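Local coordinates for protein C-type lectin domain family 4 member F (Mus musculus, PDB 6JJJ) that serves as a receptor on Kupffer cells that binds galactose and fucose and could be involved in endocytosis, at residues A[88-93]-A[115-120]; A[124-129]-A[134-139]. All coordinates share one frame; numbering follows the deposited sequence.

Contact 1. Residues A[88-93]-A[115-120]; sequences GTEGIW and PDNWRH. With CA (calcium ion), chain G; CA (calcium ion), chain H.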
loop_
_atom_site.group_PDB
_atom_site.type_symbol
_atom_site.label_atom_id
_atom_site.label_comp_id
_atom_site.label_asym_id
_atom_site.label_seq_id
_atom_site.Cartn_x
_atom_site.Cartn_y
_atom_site.Cartn_z
ATOM N N GLY A 88 33.942 8.227 14.095
ATOM C CA GLY A 88 35.264 7.638 13.967
ATOM C C GLY A 88 36.359 8.663 14.187
ATOM O O GLY A 88 37.235 8.450 15.023
ATOM N N THR A 89 36.332 9.774 13.437
ATOM C CA THR A 89 37.216 10.910 13.681
ATOM C C THR A 89 36.374 12.178 13.718
ATOM O O THR A 89 35.493 12.367 12.875
ATOM C CB THR A 89 38.294 11.042 12.605
ATOM O OG1 THR A 89 37.842 11.931 11.577
ATOM C CG2 THR A 89 38.610 9.685 11.996
ATOM N N GLU A 90 36.649 13.043 14.700
ATOM C CA GLU A 90 35.788 14.195 14.946
ATOM C C GLU A 90 35.665 15.103 13.730
ATOM O O GLU A 90 34.671 15.826 13.596
ATOM C CB GLU A 90 36.321 14.991 16.135
ATOM C CG GLU A 90 35.453 16.162 16.527
ATOM C CD GLU A 90 34.019 15.755 16.784
ATOM O OE1 GLU A 90 33.792 14.621 17.260
ATOM O OE2 GLU A 90 33.121 16.567 16.493
ATOM N N GLY A 91 36.654 15.091 12.843
ATOM C CA GLY A 91 36.634 15.988 11.706
ATOM C C GLY A 91 35.759 15.505 10.571
ATOM O O GLY A 91 34.837 16.207 10.144
ATOM N N ILE A 92 36.032 14.303 10.080
ATOM C CA ILE A 92 35.380 13.812 8.872
ATOM C C ILE A 92 33.995 13.290 9.226
ATOM O O ILE A 92 33.831 12.511 10.173
ATOM C CB ILE A 92 36.230 12.719 8.201
ATOM C CG1 ILE A 92 36.128 11.409 8.988
ATOM C CG2 ILE A 92 37.680 13.171 8.089
ATOM C CD1 ILE A 92 37.109 10.335 8.554
ATOM N N TRP A 93 32.997 13.717 8.460
ATOM C CA TRP A 93 31.675 13.113 8.476
ATOM C C TRP A 93 31.602 12.054 7.379
ATOM O O TRP A 93 32.401 12.045 6.440
ATOM C CB TRP A 93 30.587 14.161 8.252
ATOM C CG TRP A 93 30.581 15.270 9.259
ATOM C CD1 TRP A 93 31.276 16.441 9.189
ATOM C CD2 TRP A 93 29.819 15.328 10.473
ATOM N NE1 TRP A 93 31.007 17.219 10.288
ATOM C CE2 TRP A 93 30.115 16.558 11.092
ATOM C CE3 TRP A 93 28.924 14.456 11.099
ATOM C CZ2 TRP A 93 29.548 16.938 12.305
ATOM C CZ3 TRP A 93 28.364 14.834 12.304
ATOM C CH2 TRP A 93 28.677 16.065 12.894
ATOM N N PRO A 115 27.730 22.392 11.803
ATOM C CA PRO A 115 27.767 21.769 13.133
ATOM C C PRO A 115 28.573 22.556 14.165
ATOM O O PRO A 115 29.524 23.254 13.815
ATOM C CB PRO A 115 28.427 20.408 12.869
ATOM C CG PRO A 115 29.295 20.647 11.667
ATOM C CD PRO A 115 28.559 21.658 10.822
ATOM N N ASP A 116 28.187 22.426 15.437
ATOM C CA ASP A 116 28.891 23.080 16.528
ATOM C C ASP A 116 29.632 22.107 17.432
ATOM O O ASP A 116 30.567 22.523 18.123
ATOM C CB ASP A 116 27.907 23.898 17.380
ATOM C CG ASP A 116 26.768 23.057 17.920
ATOM O OD1 ASP A 116 26.707 21.857 17.580
ATOM O OD2 ASP A 116 25.927 23.599 18.671
ATOM N N ASN A 117 29.240 20.835 17.448
ATOM C CA ASN A 117 29.891 19.829 18.286
ATOM C C ASN A 117 29.796 20.217 19.759
ATOM O O ASN A 117 30.770 20.125 20.512
ATOM C CB ASN A 117 31.349 19.618 17.873
ATOM C CG ASN A 117 31.882 18.272 18.312
ATOM O OD1 ASN A 117 31.152 17.279 18.323
ATOM N ND2 ASN A 117 33.159 18.229 18.681
ATOM N N TRP A 118 28.612 20.665 20.169
ATOM C CA TRP A 118 28.420 21.184 21.516
ATOM C C TRP A 118 28.752 20.113 22.550
ATOM O O TRP A 118 28.568 18.916 22.320
ATOM C CB TRP A 118 26.977 21.659 21.681
ATOM C CG TRP A 118 26.754 22.553 22.849
ATOM C CD1 TRP A 118 27.229 23.823 23.012
ATOM C CD2 TRP A 118 25.985 22.260 24.021
ATOM N NE1 TRP A 118 26.807 24.335 24.215
ATOM C CE2 TRP A 118 26.043 23.394 24.854
ATOM C CE3 TRP A 118 25.256 21.145 24.447
ATOM C CZ2 TRP A 118 25.402 23.447 26.089
ATOM C CZ3 TRP A 118 24.618 21.201 25.675
ATOM C CH2 TRP A 118 24.695 22.343 26.480
ATOM N N ARG A 119 29.260 20.556 23.696
ATOM C CA ARG A 119 29.613 19.652 24.786
ATOM C C ARG A 119 28.407 19.519 25.710
ATOM O O ARG A 119 28.010 20.488 26.366
ATOM C CB ARG A 119 30.833 20.166 25.547
ATOM C CG ARG A 119 31.491 19.130 26.453
ATOM C CD ARG A 119 30.942 19.141 27.876
ATOM N NE ARG A 119 31.621 18.150 28.711
ATOM C CZ ARG A 119 31.255 17.823 29.947
ATOM N NH1 ARG A 119 30.207 18.410 30.509
ATOM N NH2 ARG A 119 31.935 16.906 30.620
ATOM N N HIS A 120 27.837 18.320 25.778
ATOM C CA HIS A 120 26.663 18.108 26.607
ATOM C C HIS A 120 27.070 17.846 28.053
ATOM O O HIS A 120 28.223 17.536 28.361
ATOM C CB HIS A 120 25.828 16.941 26.076
ATOM C CG HIS A 120 24.939 17.308 24.929
ATOM N ND1 HIS A 120 23.564 17.345 25.036
ATOM C CD2 HIS A 120 25.227 17.678 23.658
ATOM C CE1 HIS A 120 23.044 17.707 23.877
ATOM N NE2 HIS A 120 24.031 17.915 23.024
HETATM CA CA CA G . 31.278 15.583 16.057
HETATM CA CA CA H . 24.450 20.936 17.875
HETATM O O HOH W 1 23.225 22.486 19.023
#
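The long loop region of the C-type lectin domain shows how a metal can join chain segments that scarcely touch, and here Glu90 and Asn117 meet at a calcium ion (chain G). The two side chains approach from opposite directions, and their oxygens bind the calcium at adjacent positions: Glu90 gives OE2 at 2.1 Å from the ion, and Asn117 its amide oxygen OD1, at a longer 2.8 Å. Carboxylate and amide lie nearly parallel, their planes 21° apart, and no hydrogen bond links them: what the two oxygens share is the metal. The glutamate gets there because its chain leaves with CG anti to the backbone N (chi1 -177°) and then bends at chi2 (54°), carrying the carboxylate over toward 115-120. Asp86, Glu126 and Asp127 complete the site.

A small apolar contact lies beside the ion. Trp93 and Pro115 run antiparallel alongside one another, with the six-membered part of the indole meeting the proline ring obliquely, CZ2 of Trp93 3.7 Å from CB of Pro115. A cis peptide precedes Pro115, which with Asp116 ends a QPD sequence, the signature of galactose-type C-type lectins and consistent with the affinity of this receptor. Asp116 itself faces a second calcium (chain H), binding it through OD1 at 2.5 Å. Its other oxygen, OD2 of Asp116, accepts a hydrogen bond from the O of a water on the same ion, 2.9 Å away.

Both segments are irregular and near the surface: 88-93 lies in the loop between strand 80-85 and strand 94-95, while the segment 115-120 belongs to the long connection from strand 94-95 to strand 128-131. Strand 135-138 lies next to them, where Asp137 touches both Trp93 and Pro115.

Contact 2. Residues A[124-129]-A[134-139]; sequences EREDCV and QWNDMA. With CA (calcium ion), chain H; CA (calcium ion), chain G.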
loop_
_atom_site.group_PDB
_atom_site.type_symbol
_atom_site.label_atom_id
_atom_site.label_comp_id
_atom_site.label_asym_id
_atom_site.label_seq_id
_atom_site.Cartn_x
_atom_site.Cartn_y
_atom_site.Cartn_z
ATOM N N GLU A 124 28.673 13.979 26.688
ATOM C CA GLU A 124 29.212 13.676 25.372
ATOM C C GLU A 124 29.268 14.899 24.468
ATOM O O GLU A 124 28.609 15.914 24.702
ATOM C CB GLU A 124 28.372 12.594 24.665
ATOM C CG GLU A 124 27.015 12.276 25.301
ATOM C CD GLU A 124 26.397 10.989 24.760
ATOM O OE1 GLU A 124 26.841 10.518 23.691
ATOM O OE2 GLU A 124 25.455 10.461 25.390
ATOM N N ARG A 125 30.085 14.774 23.424
ATOM C CA ARG A 125 30.126 15.748 22.344
ATOM C C ARG A 125 28.950 15.444 21.415
ATOM O O ARG A 125 28.039 14.688 21.764
ATOM C CB ARG A 125 31.466 15.679 21.621
ATOM C CG ARG A 125 32.660 15.979 22.512
ATOM C CD ARG A 125 32.624 17.372 23.100
ATOM N NE ARG A 125 33.923 17.745 23.656
ATOM C CZ ARG A 125 34.340 17.408 24.873
ATOM N NH1 ARG A 125 33.568 16.680 25.666
ATOM N NH2 ARG A 125 35.536 17.795 25.294
ATOM N N GLU A 126 28.942 16.026 20.218
ATOM C CA GLU A 126 27.885 15.776 19.240
ATOM C C GLU A 126 28.484 15.125 17.999
ATOM O O GLU A 126 29.268 15.756 17.281
ATOM C CB GLU A 126 27.163 17.074 18.885
ATOM C CG GLU A 126 26.440 17.715 20.063
ATOM C CD GLU A 126 25.605 18.904 19.649
ATOM O OE1 GLU A 126 26.032 19.628 18.728
ATOM O OE2 GLU A 126 24.525 19.109 20.238
ATOM N N ASP A 127 28.120 13.859 17.754
ATOM C CA ASP A 127 28.635 13.105 16.616
ATOM C C ASP A 127 27.524 12.440 15.807
ATOM O O ASP A 127 27.794 11.503 15.048
ATOM C CB ASP A 127 29.635 12.042 17.073
ATOM C CG ASP A 127 30.824 12.633 17.784
ATOM O OD1 ASP A 127 31.216 13.764 17.436
ATOM O OD2 ASP A 127 31.372 11.964 18.684
ATOM N N CYS A 128 26.283 12.893 15.954
ATOM C CA CYS A 128 25.160 12.325 15.225
ATOM C C CYS A 128 24.249 13.458 14.785
ATOM O O CYS A 128 24.149 14.489 15.456
ATOM C CB CYS A 128 24.390 11.305 16.077
ATOM S SG CYS A 128 25.313 9.769 16.385
ATOM N N VAL A 129 23.605 13.269 13.635
ATOM C CA VAL A 129 22.841 14.321 12.978
ATOM C C VAL A 129 21.369 13.942 12.930
ATOM O O VAL A 129 21.022 12.808 12.586
ATOM C CB VAL A 129 23.370 14.587 11.552
ATOM C CG1 VAL A 129 22.555 15.673 10.873
ATOM C CG2 VAL A 129 24.847 14.947 11.592
ATOM N N GLN A 134 16.719 21.809 9.139
ATOM C CA GLN A 134 18.078 21.780 8.626
ATOM C C GLN A 134 18.874 20.937 9.612
ATOM O O GLN A 134 18.486 20.783 10.774
ATOM C CB GLN A 134 18.645 23.195 8.469
ATOM C CG GLN A 134 17.934 24.033 7.384
ATOM C CD GLN A 134 18.791 25.174 6.869
ATOM O OE1 GLN A 134 19.547 25.780 7.623
ATOM N NE2 GLN A 134 18.608 25.529 5.600
ATOM N N TRP A 135 19.984 20.382 9.144
ATOM C CA TRP A 135 20.718 19.425 9.957
ATOM C C TRP A 135 21.229 20.067 11.243
ATOM O O TRP A 135 21.419 21.281 11.333
ATOM C CB TRP A 135 21.901 18.855 9.182
ATOM C CG TRP A 135 21.517 18.155 7.937
ATOM C CD1 TRP A 135 20.255 17.860 7.517
ATOM C CD2 TRP A 135 22.404 17.651 6.937
ATOM N NE1 TRP A 135 20.300 17.205 6.313
ATOM C CE2 TRP A 135 21.609 17.063 5.935
ATOM C CE3 TRP A 135 23.794 17.641 6.789
ATOM C CZ2 TRP A 135 22.157 16.469 4.802
ATOM C CZ3 TRP A 135 24.337 17.053 5.665
ATOM C CH2 TRP A 135 23.520 16.474 4.685
ATOM N N ASN A 136 21.444 19.227 12.253
ATOM C CA ASN A 136 22.109 19.646 13.480
ATOM C C ASN A 136 22.815 18.434 14.066
ATOM O O ASN A 136 22.191 17.384 14.246
ATOM C CB ASN A 136 21.122 20.223 14.501
ATOM C CG ASN A 136 21.755 20.426 15.868
ATOM O OD1 ASN A 136 22.907 20.852 15.975
ATOM N ND2 ASN A 136 21.004 20.115 16.921
ATOM N N ASP A 137 24.114 18.560 14.333
ATOM C CA ASP A 137 24.824 17.487 15.015
ATOM C C ASP A 137 24.385 17.445 16.476
ATOM O O ASP A 137 24.100 18.477 17.089
ATOM C CB ASP A 137 26.339 17.660 14.889
ATOM C CG ASP A 137 26.876 18.845 15.659
ATOM O OD1 ASP A 137 26.120 19.797 15.934
ATOM O OD2 ASP A 137 28.083 18.812 15.979
ATOM N N MET A 138 24.303 16.236 17.028
ATOM C CA MET A 138 23.641 16.026 18.307
ATOM C C MET A 138 24.340 14.906 19.060
ATOM O O MET A 138 25.056 14.089 18.477
ATOM C CB MET A 138 22.153 15.697 18.092
ATOM C CG MET A 138 21.360 15.452 19.352
ATOM S SD MET A 138 21.362 16.910 20.420
ATOM C CE MET A 138 20.658 16.235 21.919
ATOM N N ALA A 139 24.124 14.882 20.373
ATOM C CA ALA A 139 24.638 13.798 21.197
ATOM C C ALA A 139 23.964 12.492 20.798
ATOM O O ALA A 139 22.733 12.398 20.768
ATOM C CB ALA A 139 24.396 14.092 22.675
HETATM CA CA CA H . 24.450 20.936 17.875
HETATM CA CA CA G . 31.278 15.583 16.057
HETATM O O HOH W 1 23.225 22.486 19.023
#
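Glu126 and Asp137 converge on one calcium (chain H) from the segment leading into strand 128-131 and from strand 135-138. The OE1 oxygen of Glu126 is 2.2 Å from the ion, whereas Asp137 holds it twice, with its backbone O at 2.6 Å and its carboxylate OD1 at 2.8 Å. That double grip follows from chi1 of Asp137 (69°), which sets CG between its own backbone N and carbonyl carbon and so brings OD1 to the same ion as the backbone oxygen. Asn136 adds OD1, and a water and Asp116 fill out the shell. Glu126 also serves the other calcium (chain G): its backbone O binds there at 2.4 Å, next to OD1 of Asp127, so Glu126 bridges the two sites, its carboxylate on one ion and its carbonyl on the other.

Second-shell bonds steady the carboxylates, the NH of Trp118 reaching Glu126 OE1 and that of Asn117 reaching Asp137 OD2. Behind them is the backbone pairing. A classic beta bulge puts Asp127 and Cys128 opposite Met138, whose O takes a hydrogen bond from Cys128 N (3.0 Å) and a weak one from Asp127 N. Farther along, Val129 CG1 packs against CB of Trp135 at 3.7 Å. Trp135, Asn136 and Asp137 form the WND motif of C-type lectins, which thus supplies a core residue followed by two ligands.

Strand 135-138 is the outermost strand on its side of the four-stranded sheet. Strand 128-131 lies between it and strand 80-85, onto which Val129, Trp135 and Met138 pack, while a disulfide from Cys128 to Cys140 fastens the hairpin to the chain that follows.

Contacts 1 and 2 follow one another along the chain, contact 1 closing before contact 2 opens, yet their centres lie about 7 Å apart on the same side of the chain's centre. Each supplies ligands to both calcium ions, so neither site is complete with one contact alone, and the chain G site also draws on Asp86: loop residues come from 88-93 and 115-120, the others from 124-129 and 134-139, around the hairpin. Away from the ions, His120 packs on Met138 and Arg119 on Arg125. The sheet carrying strands 128-131 and 135-138 thus offers an ordered edge against which irregular loops are joined through the metals. In related lectins sugar docks at the calcium of the QPD and WND motifs, probably the chain H ion here.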